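Local coordinates for protein 3-deoxy-d-manno-octulosonic-acid transferase (Acinetobacter baumannii, PDB 4BFC) that probably transfers 3-deoxy-D-manno-octulosonic acid (Kdo) from CMP-Kdo to a lipid A precursor, this fragment being the C-terminal CMP-Kdo-binding domain, at residues 42-47 with 73-78; 96-101 with 111-116; 121-126 with 150-155; 129-134 with 190-195. All coordinates share one frame; numbering follows the deposited sequence. Where two conformers were deposited one is given.

Contact 1. Residues 42-47 with 73-78; sequences RQVVTI and VCIVVP
Val73 N meets the carbonyl O of Gln43 at 3.0 Å, the first of five backbone bonds joining neighbouring parallel strands of a beta-alpha-beta crossover whose connection is helix 54-68, the basic unit of a Rossmann-like fold. Val73 O in turn receives Val45 N at 3.0 Å, almost straight at 174°. The Val73 side chain lies beneath one face of the Arg42 guanidinium, with NH2 3.6 Å from Val73 CB. Two bends in the arginine chain fold it back over the strand, where it bonds the carbonyls of Lys71, Leu72, His108 and Thr111, which should hold its plane in place. Cys74 turns to the other face of the sheet, beside Val45; its CA comes within 3.0 Å of Val45 O in a CA-H...O contact. Val45 O also accepts Ile75 N, at 2.8 Å. On the Val73 side, Ile75 CD1 packs against Val44 CG1 at 3.5 Å, while Thr46 OG1 passes alongside Ile75 CB and is hydrogen-bonded to Ser129 OG. Val76 shares the Cys74 face with Ile47. Because Ile47 CG1 stands between backbone N and carbonyl carbon (chi1 60°), CD1 is carried alongside Val76, 3.6 Å from CG2. The pairing ends where Val77 N donates to Ile47 O at 2.9 Å.

Contact 2. Residues 96-101 with 111-116; sequences LITHRR and TQVYLA
Ile97 and Gln112 are joined by polar bonds in both directions. Ile97 N donates to Gln112 OE1 (2.9 Å, 165°) in the amide plane, on a lone pair, while NE2 of that amide bonds Leu66 O and Asn67 OD1, so its rotation is fixed from both ends. Ile97 O takes two N-H groups, Gln112 N at 2.9 Å and Val113 N at 3.0 Å. Beyond this fork the backbone bonds run regularly, from His99 N to Val113 O, from Leu115 N to His99 O (2.8 Å) and from Arg101 N to Leu115 O. This is parallel pairing at the edge of a Rossmann-like sheet, strand 98-100 being outermost in the chain, and the nine residues linking the segments contain no helix. Among apolar contacts, Leu96 CD1 meets Val113 CG2 at 3.9 Å. Aromatic Tyr114, CG anti to its backbone N (chi1 -170°), lays its hydroxyl obliquely against Arg101, OH 3.3 Å from CD, and bonds Gln105 O. Arg100 lies alongside Leu115, NE 4.0 Å from CD2, and salt-bridges Asp85 and Asp117.

Contact 3. Residues 121-126 with 150-155; sequences ELWLWY and PMVLNV
A Schellman motif ends helix 148-152, and the residues about it, Pro150, Leu153 and Val155, pack against Trp123 and Tyr126 of helix 122-128. Val155 N returns to Pro150 O at 3.0 Å and Asn154 N to Met151 O at 3.1 Å, the chain turning at Asn154 with its positive phi of 67°. The Tyr126 ring takes Pro150 over one face: CD stands 3.9 Å from the ring centroid, 23° off the normal, a CH-pi contact set toward the ring's rim. Leu122 CD1 covers the opposite face, so the ring is sandwiched by aliphatic groups. With CG anti to the carbonyl carbon (chi1 -62°), Leu153 carries CD1 to both aromatic residues, 3.5 Å from Tyr126 CB and 3.8 Å from Trp123 CE3. Farther out, Val152 CG1 touches the indole at CH2, 4.1 Å away, and Trp123 NE1 is hydrogen-bonded to Glu149 OE2. On the inner side Val155 CG2 lies 3.3 Å from Tyr126 O. Pro150 and Val155 also touch Cys132, on the strand that follows helix 122-128. Helices 122-128 and 148-152 packed together on one side of a parallel sheet are characteristic of a helical layer of the three-layer alpha/beta/alpha domain found in GT-B glycosyltransferases.

Contact 4. Residues 129-134 with 190-195; sequences SQVCFV and DIWLAC
Cys132 O accepts the indole N-H of Trp192 at 3.1 Å from NE1, the polar link between an inner strand and a helix that packs over it in this Rossmann-like domain. The N-H points almost straight at the oxygen, which lies in the indole plane, yet the donor stands 85° out of the carbonyl plane and so above the C=O group, away from its lone pairs. Strand 131-134 and the segment of helix 185-197 run nearly antiparallel (158°), with their axes 9.2 Å apart at the closest. Against one face of the indole rests Val131: its CG2 sits 3.4 Å from the centroid of the five-membered ring and 16° off its normal, a CH-pi contact. Val131 can do this because CG2 lies between its backbone N and carbonyl carbon, leaving CG1 to reach the helix one turn on. Phe133 brings CB to 3.6 Å from Trp192 CZ2, and Phe133 N is at the ring's edge, in plane. Val45, Ile47, Leu62 and Val158 touch the Trp192 side chain, buried in the core. Cys195, with beta-mercaptoethanol, probably from the crystallisation liquor, about 2 Å from its side chain, consistent with a mixed disulfide, contributes CB, 3.7 Å from Val131 CG1.

How the contacts relate
Contacts 1 and 2 are strand to strand and rest on backbone bonds; contact 1 is central and its inner residues mostly apolar, whereas contact 2 lies at the sheet's edge, where arginine salt bridges and a histidine appear. They meet at strands 72-78 and 113-115, neighbours in the sheet. Contacts 3 and 4 pack helices instead. Contact 4 is buried, with one indole bond and Trp192 reaching the Val45 and Ile47 side of contact 1; contact 3 is less buried and apolar, and covers the other side of the sheet, touching contact 4 at Cys132. Arg101 to Glu121, a salt bridge, ties contact 2 to contact 3.

Contact 1. Residues 42-47 with 73-78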
loop_
_atom_site.group_PDB
_atom_site.type_symbol
_atom_site.label_atom_id
_atom_site.label_comp_id
_atom_site.label_asym_id
_atom_site.label_seq_id
_atom_site.Cartn_x
_atom_site.Cartn_y
_atom_site.Cartn_z
ATOM N N ARG A 42 -18.520 23.215 -18.873
ATOM C CA ARG A 42 -17.340 23.230 -18.057
ATOM C C ARG A 42 -16.307 22.375 -18.816
ATOM O O ARG A 42 -16.689 21.504 -19.671
ATOM C CB ARG A 42 -17.584 22.549 -16.689
ATOM C CG ARG A 42 -18.668 23.202 -15.822
ATOM C CD ARG A 42 -18.309 24.652 -15.549
ATOM N NE ARG A 42 -17.152 24.935 -14.683
ATOM C CZ ARG A 42 -17.158 24.943 -13.356
ATOM N NH1 ARG A 42 -18.297 24.651 -12.686
ATOM N NH2 ARG A 42 -16.070 25.329 -12.716
ATOM N N GLN A 43 -15.052 22.692 -18.569
ATOM C CA GLN A 43 -13.945 21.816 -19.027
ATOM C C GLN A 43 -13.390 21.115 -17.784
ATOM O O GLN A 43 -12.782 21.747 -16.926
ATOM C CB GLN A 43 -12.854 22.599 -19.709
ATOM C CG GLN A 43 -13.308 23.152 -21.025
ATOM C CD GLN A 43 -12.255 24.065 -21.630
ATOM O OE1 GLN A 43 -11.658 24.914 -20.952
ATOM N NE2 GLN A 43 -11.991 23.855 -22.900
ATOM N N VAL A 44 -13.640 19.792 -17.744
ATOM C CA VAL A 44 -13.286 18.993 -16.546
ATOM C C VAL A 44 -11.916 18.323 -16.741
ATOM O O VAL A 44 -11.747 17.531 -17.720
ATOM C CB VAL A 44 -14.315 17.892 -16.316
ATOM C CG1 VAL A 44 -13.930 17.072 -15.067
ATOM C CG2 VAL A 44 -15.679 18.595 -16.099
ATOM N N VAL A 45 -10.982 18.700 -15.870
ATOM C CA VAL A 45 -9.614 18.124 -15.883
ATOM C C VAL A 45 -9.467 17.319 -14.589
ATOM O O VAL A 45 -9.814 17.856 -13.511
ATOM C CB VAL A 45 -8.527 19.221 -16.070
ATOM C CG1 VAL A 45 -8.888 20.078 -17.304
ATOM C CG2 VAL A 45 -8.317 20.163 -14.882
ATOM N N THR A 46 -8.889 16.122 -14.699
ATOM C CA THR A 46 -8.879 15.267 -13.487
ATOM C C THR A 46 -7.461 14.818 -13.110
ATOM O O THR A 46 -6.690 14.336 -14.021
ATOM C CB THR A 46 -9.807 14.092 -13.790
ATOM O OG1 THR A 46 -11.142 14.583 -13.847
ATOM C CG2 THR A 46 -9.769 12.955 -12.708
ATOM N N ILE A 47 -7.061 14.915 -11.848
ATOM C CA ILE A 47 -5.835 14.317 -11.408
ATOM C C ILE A 47 -6.238 13.100 -10.539
ATOM O O ILE A 47 -6.951 13.243 -9.546
ATOM C CB ILE A 47 -4.840 15.209 -10.652
ATOM C CG1 ILE A 47 -5.469 15.787 -9.365
ATOM C CG2 ILE A 47 -4.391 16.373 -11.550
ATOM C CD1 ILE A 47 -4.609 16.793 -8.601
ATOM N N VAL A 73 -12.624 23.177 -14.291
ATOM C CA VAL A 73 -12.758 22.693 -12.896
ATOM C C VAL A 73 -11.888 21.476 -12.874
ATOM O O VAL A 73 -11.841 20.720 -13.868
ATOM C CB VAL A 73 -14.195 22.290 -12.578
ATOM C CG1 VAL A 73 -14.840 21.330 -13.613
ATOM C CG2 VAL A 73 -14.285 21.796 -11.131
ATOM N N CYS A 74 -11.185 21.342 -11.763
ATOM C CA CYS A 74 -10.278 20.146 -11.576
ATOM C C CYS A 74 -10.878 19.196 -10.566
ATOM O O CYS A 74 -11.066 19.555 -9.430
ATOM C CB CYS A 74 -8.943 20.609 -11.130
ATOM S SG CYS A 74 -7.782 19.281 -10.890
ATOM N N ILE A 75 -11.081 17.961 -10.999
ATOM C CA ILE A 75 -11.450 16.863 -10.073
ATOM C C ILE A 75 -10.152 16.269 -9.496
ATOM O O ILE A 75 -9.236 15.928 -10.293
ATOM C CB ILE A 75 -12.305 15.796 -10.790
ATOM C CG1 ILE A 75 -13.633 16.410 -11.302
ATOM C CG2 ILE A 75 -12.524 14.581 -9.806
ATOM C CD1 ILE A 75 -14.577 15.428 -11.991
ATOM N N VAL A 76 -10.057 16.091 -8.170
ATOM C CA VAL A 76 -8.830 15.525 -7.521
ATOM C C VAL A 76 -9.215 14.218 -6.803
ATOM O O VAL A 76 -10.142 14.233 -6.006
ATOM C CB VAL A 76 -8.226 16.540 -6.511
ATOM C CG1 VAL A 76 -6.995 15.927 -5.894
ATOM C CG2 VAL A 76 -7.825 17.818 -7.281
ATOM N N VAL A 77 -8.537 13.118 -7.155
ATOM C CA VAL A 77 -8.874 11.797 -6.595
ATOM C C VAL A 77 -7.596 11.241 -5.942
ATOM O O VAL A 77 -6.800 10.539 -6.590
ATOM C CB VAL A 77 -9.431 10.832 -7.665
ATOM C CG1 VAL A 77 -10.068 9.609 -6.969
ATOM C CG2 VAL A 77 -10.346 11.540 -8.682
ATOM N N PRO A 78 -7.316 11.572 -4.698
ATOM C CA PRO A 78 -6.044 11.099 -4.089
ATOM C C PRO A 78 -6.054 9.549 -3.953
ATOM O O PRO A 78 -7.160 8.886 -3.820
ATOM C CB PRO A 78 -6.077 11.723 -2.669
ATOM C CG PRO A 78 -6.914 12.959 -2.944
ATOM C CD PRO A 78 -8.055 12.436 -3.743
#

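Contact 2. Residues 96-101 with 111-116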
loop_
_atom_site.group_PDB
_atom_site.type_symbol
_atom_site.label_atom_id
_atom_site.label_comp_id
_atom_site.label_asym_id
_atom_site.label_seq_id
_atom_site.Cartn_x
_atom_site.Cartn_y
_atom_site.Cartn_z
ATOM N N LEU A 96 -8.556 28.053 -3.412
ATOM C CA LEU A 96 -9.358 27.621 -4.515
ATOM C C LEU A 96 -10.677 27.187 -3.910
ATOM O O LEU A 96 -10.660 26.537 -2.834
ATOM C CB LEU A 96 -8.662 26.440 -5.252
ATOM C CG LEU A 96 -7.328 26.767 -5.948
ATOM C CD1 LEU A 96 -6.566 25.497 -6.377
ATOM C CD2 LEU A 96 -7.626 27.688 -7.130
ATOM N N ILE A 97 -11.782 27.515 -4.549
ATOM C CA ILE A 97 -13.103 27.115 -4.079
ATOM C C ILE A 97 -13.220 25.595 -4.270
ATOM O O ILE A 97 -13.192 25.120 -5.422
ATOM C CB ILE A 97 -14.234 27.873 -4.794
ATOM C CG1 ILE A 97 -14.185 29.379 -4.427
ATOM C CG2 ILE A 97 -15.598 27.237 -4.481
ATOM C CD1 ILE A 97 -15.067 30.268 -5.284
ATOM N N THR A 98 -13.415 24.848 -3.175
ATOM C CA THR A 98 -13.329 23.363 -3.186
ATOM C C THR A 98 -14.562 22.729 -2.536
ATOM O O THR A 98 -14.927 23.123 -1.410
ATOM C CB THR A 98 -12.075 22.931 -2.409
ATOM O OG1 THR A 98 -10.920 23.636 -2.894
ATOM C CG2 THR A 98 -11.781 21.347 -2.503
ATOM N N HIS A 99 -15.237 21.867 -3.278
ATOM C CA HIS A 99 -16.384 21.088 -2.822
ATOM C C HIS A 99 -16.007 19.645 -2.746
ATOM O O HIS A 99 -15.028 19.172 -3.412
ATOM C CB HIS A 99 -17.580 21.364 -3.715
ATOM C CG HIS A 99 -17.966 22.814 -3.692
ATOM N ND1 HIS A 99 -18.288 23.474 -2.537
ATOM C CD2 HIS A 99 -17.936 23.767 -4.696
ATOM C CE1 HIS A 99 -18.513 24.785 -2.839
ATOM N NE2 HIS A 99 -18.290 24.952 -4.143
ATOM N N ARG A 100 -16.692 18.931 -1.855
ATOM C CA ARG A 100 -16.284 17.540 -1.468
ATOM C C ARG A 100 -17.356 16.493 -1.671
ATOM O O ARG A 100 -18.507 16.648 -1.210
ATOM C CB ARG A 100 -15.850 17.487 0.014
ATOM C CG ARG A 100 -14.770 18.456 0.424
ATOM C CD ARG A 100 -14.468 18.310 1.894
ATOM N NE ARG A 100 -13.670 17.108 2.096
ATOM C CZ ARG A 100 -12.795 16.921 3.125
ATOM N NH1 ARG A 100 -12.609 17.843 4.080
ATOM N NH2 ARG A 100 -12.041 15.797 3.170
ATOM N N ARG A 101 -17.044 15.422 -2.390
ATOM C CA ARG A 101 -17.951 14.324 -2.570
ATOM C C ARG A 101 -18.371 13.780 -1.185
ATOM O O ARG A 101 -19.529 13.431 -1.001
ATOM C CB ARG A 101 -17.233 13.198 -3.379
ATOM C CG ARG A 101 -18.031 11.942 -3.640
ATOM C CD ARG A 101 -19.283 12.238 -4.466
ATOM N NE ARG A 101 -19.764 11.040 -5.100
ATOM C CZ ARG A 101 -20.855 11.011 -5.857
ATOM N NH1 ARG A 101 -21.572 12.118 -5.981
ATOM N NH2 ARG A 101 -21.216 9.875 -6.435
ATOM N N THR A 111 -17.328 26.254 -8.296
ATOM C CA THR A 111 -16.341 25.259 -7.893
ATOM C C THR A 111 -15.151 25.278 -8.801
ATOM O O THR A 111 -15.303 25.212 -10.047
ATOM C CB THR A 111 -16.926 23.876 -8.041
ATOM O OG1 THR A 111 -18.092 23.781 -7.232
ATOM C CG2 THR A 111 -15.851 22.815 -7.608
ATOM N N GLN A 112 -14.000 25.325 -8.179
ATOM C CA GLN A 112 -12.716 25.359 -8.908
ATOM C C GLN A 112 -12.089 23.982 -8.802
ATOM O O GLN A 112 -11.421 23.518 -9.737
ATOM C CB GLN A 112 -11.808 26.402 -8.327
ATOM C CG GLN A 112 -12.320 27.830 -8.596
ATOM C CD GLN A 112 -11.359 28.924 -8.127
ATOM O OE1 GLN A 112 -11.080 29.081 -6.909
ATOM N NE2 GLN A 112 -10.810 29.676 -9.084
ATOM N N VAL A 113 -12.228 23.368 -7.619
ATOM C CA VAL A 113 -11.664 21.996 -7.429
ATOM C C VAL A 113 -12.792 21.164 -6.815
ATOM O O VAL A 113 -13.437 21.597 -5.858
ATOM C CB VAL A 113 -10.458 21.997 -6.470
ATOM C CG1 VAL A 113 -9.934 20.546 -6.190
ATOM C CG2 VAL A 113 -9.326 22.873 -7.024
ATOM N N TYR A 114 -13.029 19.991 -7.366
ATOM C CA TYR A 114 -13.903 19.064 -6.740
ATOM C C TYR A 114 -13.050 17.959 -6.151
ATOM O O TYR A 114 -12.423 17.200 -6.905
ATOM C CB TYR A 114 -14.845 18.508 -7.798
ATOM C CG TYR A 114 -15.952 17.701 -7.190
ATOM C CD1 TYR A 114 -16.930 18.301 -6.386
ATOM C CD2 TYR A 114 -16.000 16.302 -7.379
ATOM C CE1 TYR A 114 -17.972 17.530 -5.820
ATOM C CE2 TYR A 114 -17.036 15.524 -6.863
ATOM C CZ TYR A 114 -18.001 16.157 -6.029
ATOM O OH TYR A 114 -19.014 15.362 -5.523
ATOM N N LEU A 115 -13.011 17.908 -4.819
ATOM C CA LEU A 115 -12.288 16.800 -4.163
ATOM C C LEU A 115 -13.187 15.567 -4.110
ATOM O O LEU A 115 -14.243 15.531 -3.393
ATOM C CB LEU A 115 -11.835 17.214 -2.806
ATOM C CG LEU A 115 -11.116 16.183 -1.962
ATOM C CD1 LEU A 115 -9.831 15.643 -2.660
ATOM C CD2 LEU A 115 -10.731 16.841 -0.628
ATOM N N ALA A 116 -12.825 14.563 -4.899
ATOM C CA ALA A 116 -13.570 13.326 -4.973
ATOM C C ALA A 116 -13.105 12.329 -3.892
ATOM O O ALA A 116 -12.458 11.276 -4.146
ATOM C CB ALA A 116 -13.562 12.735 -6.420
#

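Contact 3. Residues 121-126 with 150-155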
loop_
_atom_site.group_PDB
_atom_site.type_symbol
_atom_site.label_atom_id
_atom_site.label_comp_id
_atom_site.label_asym_id
_atom_site.label_seq_id
_atom_site.Cartn_x
_atom_site.Cartn_y
_atom_site.Cartn_z
ATOM N N GLU A 121 -15.015 5.060 -6.733
ATOM C CA GLU A 121 -15.721 5.822 -7.748
ATOM C C GLU A 121 -14.826 6.434 -8.830
ATOM O O GLU A 121 -15.297 7.195 -9.684
ATOM C CB GLU A 121 -16.533 6.931 -7.073
ATOM C CG GLU A 121 -17.488 6.538 -5.987
ATOM C CD GLU A 121 -18.461 7.674 -5.684
ATOM O OE1 GLU A 121 -18.067 8.645 -5.032
ATOM O OE2 GLU A 121 -19.629 7.601 -6.150
ATOM N N LEU A 122 -13.552 6.022 -8.863
ATOM C CA LEU A 122 -12.639 6.484 -9.920
ATOM C C LEU A 122 -13.218 6.452 -11.357
ATOM O O LEU A 122 -13.011 7.427 -12.149
ATOM C CB LEU A 122 -11.294 5.729 -9.797
ATOM C CG LEU A 122 -10.146 6.367 -10.559
ATOM C CD1 LEU A 122 -9.904 7.848 -10.240
ATOM C CD2 LEU A 122 -8.912 5.484 -10.458
ATOM N N TRP A 123 -13.948 5.378 -11.752
ATOM C CA TRP A 123 -14.576 5.270 -13.063
ATOM C C TRP A 123 -15.568 6.386 -13.321
ATOM O O TRP A 123 -15.630 6.900 -14.407
ATOM C CB TRP A 123 -15.258 3.915 -13.265
ATOM C CG TRP A 123 -14.253 2.890 -13.713
ATOM C CD1 TRP A 123 -13.123 2.469 -13.018
ATOM C CD2 TRP A 123 -14.193 2.185 -15.017
ATOM N NE1 TRP A 123 -12.414 1.545 -13.754
ATOM C CE2 TRP A 123 -12.997 1.330 -14.960
ATOM C CE3 TRP A 123 -14.986 2.161 -16.167
ATOM C CZ2 TRP A 123 -12.629 0.499 -16.024
ATOM C CZ3 TRP A 123 -14.597 1.323 -17.234
ATOM C CH2 TRP A 123 -13.446 0.513 -17.156
ATOM N N LEU A 124 -16.341 6.756 -12.302
ATOM C CA LEU A 124 -17.278 7.853 -12.485
ATOM C C LEU A 124 -16.530 9.144 -12.913
ATOM O O LEU A 124 -16.987 9.815 -13.846
ATOM C CB LEU A 124 -18.073 8.107 -11.184
ATOM C CG LEU A 124 -19.040 9.284 -10.969
ATOM C CD1 LEU A 124 -20.034 9.238 -12.098
ATOM C CD2 LEU A 124 -19.719 9.201 -9.572
ATOM N N TRP A 125 -15.458 9.479 -12.180
ATOM C CA TRP A 125 -14.698 10.735 -12.435
ATOM C C TRP A 125 -14.056 10.679 -13.796
ATOM O O TRP A 125 -14.167 11.621 -14.551
ATOM C CB TRP A 125 -13.695 11.028 -11.347
ATOM C CG TRP A 125 -14.362 10.892 -9.984
ATOM C CD1 TRP A 125 -13.987 10.054 -8.965
ATOM C CD2 TRP A 125 -15.633 11.484 -9.562
ATOM N NE1 TRP A 125 -14.888 10.101 -7.925
ATOM C CE2 TRP A 125 -15.904 10.945 -8.222
ATOM C CE3 TRP A 125 -16.546 12.354 -10.141
ATOM C CZ2 TRP A 125 -17.023 11.292 -7.518
ATOM C CZ3 TRP A 125 -17.721 12.665 -9.428
ATOM C CH2 TRP A 125 -17.912 12.187 -8.125
ATOM N N TYR A 126 -13.357 9.586 -14.120
ATOM C CA TYR A 126 -12.844 9.496 -15.536
ATOM C C TYR A 126 -13.967 9.672 -16.592
ATOM O O TYR A 126 -13.793 10.335 -17.590
ATOM C CB TYR A 126 -12.242 8.102 -15.793
ATOM C CG TYR A 126 -10.925 7.823 -15.147
ATOM C CD1 TYR A 126 -9.916 8.793 -15.192
ATOM C CD2 TYR A 126 -10.651 6.584 -14.519
ATOM C CE1 TYR A 126 -8.678 8.568 -14.639
ATOM C CE2 TYR A 126 -9.390 6.352 -13.964
ATOM C CZ TYR A 126 -8.422 7.334 -14.033
ATOM O OH TYR A 126 -7.194 7.118 -13.520
ATOM N N PRO A 150 -8.684 5.120 -17.816
ATOM C CA PRO A 150 -9.061 6.281 -18.657
ATOM C C PRO A 150 -9.009 6.056 -20.156
ATOM O O PRO A 150 -9.826 6.623 -20.869
ATOM C CB PRO A 150 -8.102 7.420 -18.181
ATOM C CG PRO A 150 -6.945 6.695 -17.581
ATOM C CD PRO A 150 -7.526 5.436 -16.967
ATOM N N MET A 151 -8.122 5.185 -20.640
ATOM C CA MET A 151 -7.959 4.896 -22.064
ATOM C C MET A 151 -9.244 4.279 -22.610
ATOM O O MET A 151 -9.727 4.597 -23.687
ATOM C CB MET A 151 -6.818 3.879 -22.248
ATOM C CG MET A 151 -5.387 4.377 -22.039
ATOM S SD MET A 151 -4.774 5.481 -23.342
ATOM C CE MET A 151 -3.218 5.999 -22.685
ATOM N N VAL A 152 -9.776 3.356 -21.827
ATOM C CA VAL A 152 -10.971 2.604 -22.226
ATOM C C VAL A 152 -12.165 3.559 -22.264
ATOM O O VAL A 152 -13.046 3.414 -23.091
ATOM C CB VAL A 152 -11.168 1.455 -21.180
ATOM C CG1 VAL A 152 -12.593 0.909 -21.106
ATOM C CG2 VAL A 152 -10.161 0.330 -21.420
ATOM N N LEU A 153 -12.149 4.578 -21.406
ATOM C CA LEU A 153 -13.237 5.576 -21.382
ATOM C C LEU A 153 -13.013 6.774 -22.282
ATOM O O LEU A 153 -13.752 7.790 -22.219
ATOM C CB LEU A 153 -13.566 6.007 -19.948
ATOM C CG LEU A 153 -14.085 4.976 -18.950
ATOM C CD1 LEU A 153 -13.909 5.519 -17.529
ATOM C CD2 LEU A 153 -15.555 4.617 -19.195
ATOM N N ASN A 154 -12.030 6.655 -23.179
ATOM C CA ASN A 154 -11.781 7.635 -24.202
ATOM C C ASN A 154 -11.290 9.002 -23.704
ATOM O O ASN A 154 -11.455 10.022 -24.371
ATOM C CB ASN A 154 -13.017 7.751 -25.142
ATOM C CG ASN A 154 -13.363 6.410 -25.785
ATOM O OD1 ASN A 154 -12.557 5.861 -26.519
ATOM N ND2 ASN A 154 -14.538 5.854 -25.458
ATOM N N VAL A 155 -10.607 8.993 -22.554
ATOM C CA VAL A 155 -10.066 10.197 -21.962
ATOM C C VAL A 155 -8.608 10.368 -22.361
ATOM O O VAL A 155 -7.805 9.494 -22.072
ATOM C CB VAL A 155 -10.099 10.181 -20.426
ATOM C CG1 VAL A 155 -9.601 11.516 -19.893
ATOM C CG2 VAL A 155 -11.504 9.896 -19.939
#

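Contact 4. Residues 129-134 with 190-195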
loop_
_atom_site.group_PDB
_atom_site.type_symbol
_atom_site.label_atom_id
_atom_site.label_comp_id
_atom_site.label_asym_id
_atom_site.label_seq_id
_atom_site.Cartn_x
_atom_site.Cartn_y
_atom_site.Cartn_z
ATOM N N SER A 129 -14.506 13.274 -17.341
ATOM C CA SER A 129 -13.335 14.102 -17.587
ATOM C C SER A 129 -13.154 14.389 -19.110
ATOM O O SER A 129 -13.413 13.497 -19.980
ATOM C CB SER A 129 -12.085 13.328 -17.120
ATOM O OG SER A 129 -12.173 12.950 -15.728
ATOM N N GLN A 130 -12.634 15.586 -19.398
ATOM C CA GLN A 130 -12.154 15.950 -20.744
ATOM C C GLN A 130 -10.715 15.496 -20.961
ATOM O O GLN A 130 -10.357 15.062 -22.071
ATOM C CB GLN A 130 -12.298 17.444 -21.060
ATOM C CG GLN A 130 -13.643 17.825 -21.626
ATOM C CD GLN A 130 -14.747 17.570 -20.658
ATOM O OE1 GLN A 130 -14.998 18.397 -19.744
ATOM N NE2 GLN A 130 -15.423 16.450 -20.818
ATOM N N VAL A 131 -9.898 15.634 -19.904
ATOM C CA VAL A 131 -8.528 15.149 -19.937
ATOM C C VAL A 131 -8.208 14.687 -18.516
ATOM O O VAL A 131 -8.848 15.130 -17.533
ATOM C CB VAL A 131 -7.457 16.244 -20.331
ATOM C CG1 VAL A 131 -7.602 16.722 -21.791
ATOM C CG2 VAL A 131 -7.469 17.440 -19.373
ATOM N N CYS A 132 -7.168 13.883 -18.419
ATOM C CA CYS A 132 -6.734 13.459 -17.111
ATOM C C CYS A 132 -5.222 13.308 -16.994
ATOM O O CYS A 132 -4.480 13.344 -17.979
ATOM C CB CYS A 132 -7.463 12.146 -16.707
ATOM S SG CYS A 132 -6.745 10.658 -17.431
ATOM N N PHE A 133 -4.780 13.239 -15.751
ATOM C CA PHE A 133 -3.437 12.860 -15.371
ATOM C C PHE A 133 -3.516 11.704 -14.340
ATOM O O PHE A 133 -4.224 11.804 -13.367
ATOM C CB PHE A 133 -2.784 14.055 -14.689
ATOM C CG PHE A 133 -1.498 13.754 -13.940
ATOM C CD1 PHE A 133 -0.253 13.547 -14.563
ATOM C CD2 PHE A 133 -1.564 13.514 -12.545
ATOM C CE1 PHE A 133 0.891 13.251 -13.799
ATOM C CE2 PHE A 133 -0.427 13.202 -11.772
ATOM C CZ PHE A 133 0.847 13.100 -12.412
ATOM N N VAL A 134 -2.756 10.648 -14.603
ATOM C CA VAL A 134 -2.691 9.467 -13.708
ATOM C C VAL A 134 -1.435 9.565 -12.865
ATOM O O VAL A 134 -0.298 9.532 -13.371
ATOM C CB VAL A 134 -2.765 8.124 -14.479
ATOM C CG1 VAL A 134 -2.655 6.953 -13.441
ATOM C CG2 VAL A 134 -4.106 8.052 -15.242
ATOM N N ASP A 190 0.379 22.421 -19.305
ATOM C CA ASP A 190 0.579 22.819 -20.764
ATOM C C ASP A 190 -0.130 21.873 -21.665
ATOM O O ASP A 190 -0.825 22.230 -22.621
ATOM C CB ASP A 190 2.050 22.705 -21.247
ATOM C CG ASP A 190 2.233 23.166 -22.708
ATOM O OD1 ASP A 190 2.260 24.400 -22.872
ATOM O OD2 ASP A 190 2.326 22.335 -23.676
ATOM N N ILE A 191 0.130 20.606 -21.393
ATOM C CA ILE A 191 -0.405 19.583 -22.231
ATOM C C ILE A 191 -1.954 19.612 -22.148
ATOM O O ILE A 191 -2.644 19.479 -23.203
ATOM C CB ILE A 191 0.162 18.157 -21.873
ATOM C CG1 ILE A 191 1.667 18.025 -22.230
ATOM C CG2 ILE A 191 -0.645 17.083 -22.523
ATOM C CD1 ILE A 191 2.378 16.866 -21.526
ATOM N N TRP A 192 -2.506 19.730 -20.944
ATOM C CA TRP A 192 -3.947 19.769 -20.792
ATOM C C TRP A 192 -4.518 20.960 -21.576
ATOM O O TRP A 192 -5.472 20.789 -22.299
ATOM C CB TRP A 192 -4.325 19.965 -19.346
ATOM C CG TRP A 192 -4.347 18.681 -18.555
ATOM C CD1 TRP A 192 -4.206 17.363 -18.975
ATOM C CD2 TRP A 192 -4.622 18.636 -17.143
ATOM N NE1 TRP A 192 -4.349 16.482 -17.864
ATOM C CE2 TRP A 192 -4.575 17.229 -16.738
ATOM C CE3 TRP A 192 -4.885 19.617 -16.180
ATOM C CZ2 TRP A 192 -4.874 16.852 -15.445
ATOM C CZ3 TRP A 192 -5.113 19.215 -14.865
ATOM C CH2 TRP A 192 -5.103 17.868 -14.513
ATOM N N LEU A 193 -3.925 22.136 -21.400
ATOM C CA LEU A 193 -4.525 23.310 -22.050
ATOM C C LEU A 193 -4.483 23.192 -23.564
ATOM O O LEU A 193 -5.432 23.635 -24.261
ATOM C CB LEU A 193 -3.899 24.579 -21.517
ATOM C CG LEU A 193 -4.100 24.835 -20.050
ATOM C CD1 LEU A 193 -3.207 25.983 -19.638
ATOM C CD2 LEU A 193 -5.590 25.117 -19.795
ATOM N N ALA A 194 -3.386 22.622 -24.046
ATOM C CA ALA A 194 -3.270 22.342 -25.479
ATOM C C ALA A 194 -4.320 21.351 -25.940
ATOM O O ALA A 194 -5.024 21.606 -26.881
ATOM C CB ALA A 194 -1.878 21.859 -25.801
ATOM N N CYS A 195 -4.519 20.237 -25.199
ATOM C CA CYS A 195 -5.549 19.268 -25.599
ATOM C C CYS A 195 -6.940 19.889 -25.678
ATOM O O CYS A 195 -7.742 19.619 -26.589
ATOM C CB CYS A 195 -5.606 18.100 -24.594
ATOM S SG CYS A 195 -4.204 16.962 -24.659
#